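Local coordinates for protein methylxanthine N1-demethylase NdmA (Pseudomonas putida, PDB 6ICN) that catalyses the N1-demethylation of caffeine to theobromine and formaldehyde, using NADH and O2, as a Rieske non-heme iron oxygenase, at residues W142-L145 and F149-T152. Residues are numbered along the deposited sequence; the frame is centred on the assembly and turned at random.
Sequences WIRL and FDCT
R144, on strand 140-144 in the antiparallel sheet of the Rieske oxygenase's N-terminal part, reaches across to T152 in the loop that leads on to the catalytic-domain strand 166-175. Its NH1 gives T152 OG1 a hydrogen bond of 3.1 Å that is nearly straight, 163° at the hydrogen, with the hydroxyl oxygen lying in the guanidinium plane. The same OG1 sits 3.4 Å from R144 CD, tucked against the bend that chi3, at 60°, puts in an otherwise extended chain.

The other partner is D150, whose carboxylate stands almost at right angles to the guanidinium (81°). R144 NH2 and D150 OD1 form only a long salt bridge, at 3.9 Å, and two waters in the guanidinium plane each bridge to D150 OD1, one from NH1 and the other taking only a weak bond from NH2.

Further out, D133 on the adjacent strand 131-137 is the stronger salt-bridge partner of NH2, S147 OG takes the hydrogen bond from NE, and W35 packs on the arginine; T152 OG1 also bonds to H33 O. A methionine in place of R144 would probably leave D133 without this countercharge and T152 OG1 without this donor, and this polar tie between the loop and strand 140-144 would go. Between arginine and aspartate, the water on NH1 accepts from R144 NH1 at 3.0 Å and donates to D150 OD1 at 2.8 Å.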
loop_
_atom_site.group_PDB
_atom_site.type_symbol
_atom_site.label_atom_id
_atom_site.label_comp_id
_atom_site.label_asym_id
_atom_site.label_seq_id
_atom_site.Cartn_x
_atom_site.Cartn_y
_atom_site.Cartn_z
ATOM N N TRP A 142 -26.248 14.372 20.652
ATOM C CA TRP A 142 -27.497 13.924 20.048
ATOM C C TRP A 142 -28.118 15.036 19.213
ATOM O O TRP A 142 -28.091 16.204 19.608
ATOM C CB TRP A 142 -28.502 13.513 21.128
ATOM C CG TRP A 142 -28.015 12.485 22.078
ATOM C CD1 TRP A 142 -27.184 12.674 23.157
ATOM C CD2 TRP A 142 -28.346 11.094 22.062
ATOM N NE1 TRP A 142 -26.977 11.472 23.802
ATOM C CE2 TRP A 142 -27.666 10.489 23.139
ATOM C CE3 TRP A 142 -29.118 10.287 21.207
ATOM C CZ2 TRP A 142 -27.772 9.126 23.424
ATOM C CZ3 TRP A 142 -29.223 8.944 21.488
ATOM C CH2 TRP A 142 -28.550 8.372 22.584
ATOM N N ILE A 143 -28.684 14.682 18.057
ATOM C CA ILE A 143 -29.325 15.643 17.167
ATOM C C ILE A 143 -30.729 15.164 16.812
ATOM O O ILE A 143 -30.936 13.983 16.517
ATOM C CB ILE A 143 -28.500 15.874 15.881
ATOM C CG1 ILE A 143 -27.191 16.589 16.223
ATOM C CG2 ILE A 143 -29.293 16.707 14.863
ATOM C CD1 ILE A 143 -26.271 16.732 15.005
ATOM N N ARG A 144 -31.702 16.087 16.846
ATOM C CA ARG A 144 -33.042 15.821 16.320
ATOM C C ARG A 144 -33.281 16.736 15.132
ATOM O O ARG A 144 -33.316 17.965 15.284
ATOM C CB ARG A 144 -34.130 16.030 17.379
ATOM C CG ARG A 144 -35.550 15.781 16.818
ATOM C CD ARG A 144 -36.585 15.827 17.935
ATOM N NE ARG A 144 -36.593 17.125 18.623
ATOM C CZ ARG A 144 -37.294 17.374 19.724
ATOM N NH1 ARG A 144 -38.055 16.427 20.262
ATOM N NH2 ARG A 144 -37.255 18.578 20.286
ATOM N N LEU A 145 -33.461 16.139 13.950
ATOM C CA LEU A 145 -33.546 16.942 12.734
ATOM C C LEU A 145 -34.876 17.676 12.620
ATOM O O LEU A 145 -34.918 18.809 12.126
ATOM C CB LEU A 145 -33.329 16.063 11.505
ATOM C CG LEU A 145 -31.883 15.597 11.312
ATOM C CD1 LEU A 145 -31.836 14.518 10.253
ATOM C CD2 LEU A 145 -31.002 16.778 10.919
ATOM N N PHE A 149 -43.001 17.881 15.731
ATOM C CA PHE A 149 -43.978 17.108 16.493
ATOM C C PHE A 149 -43.769 17.253 17.989
ATOM O O PHE A 149 -44.706 17.034 18.761
ATOM C CB PHE A 149 -43.920 15.614 16.148
ATOM C CG PHE A 149 -44.481 15.264 14.808
ATOM C CD1 PHE A 149 -44.958 16.236 13.945
ATOM C CD2 PHE A 149 -44.545 13.931 14.414
ATOM C CE1 PHE A 149 -45.468 15.889 12.702
ATOM C CE2 PHE A 149 -45.061 13.577 13.188
ATOM C CZ PHE A 149 -45.522 14.548 12.324
ATOM N N ASP A 150 -42.536 17.542 18.411
ATOM C CA ASP A 150 -42.196 17.869 19.798
ATOM C C ASP A 150 -42.726 16.839 20.800
ATOM O O ASP A 150 -43.331 17.179 21.816
ATOM C CB ASP A 150 -42.682 19.276 20.145
ATOM C CG ASP A 150 -41.922 19.881 21.314
ATOM O OD1 ASP A 150 -40.830 19.369 21.667
ATOM O OD2 ASP A 150 -42.423 20.861 21.882
ATOM N N CYS A 151 -42.454 15.550 20.530
ATOM C CA CYS A 151 -42.916 14.507 21.441
ATOM C C CYS A 151 -41.891 13.395 21.647
ATOM O O CYS A 151 -42.244 12.324 22.155
ATOM C CB CYS A 151 -44.234 13.881 20.934
ATOM S SG CYS A 151 -44.087 12.988 19.385
ATOM N N THR A 152 -40.637 13.613 21.276
ATOM C CA THR A 152 -39.601 12.604 21.437
ATOM C C THR A 152 -38.525 13.129 22.375
ATOM O O THR A 152 -38.326 14.345 22.495
ATOM C CB THR A 152 -38.981 12.241 20.084
ATOM O OG1 THR A 152 -38.433 13.424 19.491
ATOM C CG2 THR A 152 -40.058 11.661 19.153
HETATM O O HOH W 1 -39.748 16.958 22.688
HETATM O O HOH W 2 -38.755 20.645 22.407
#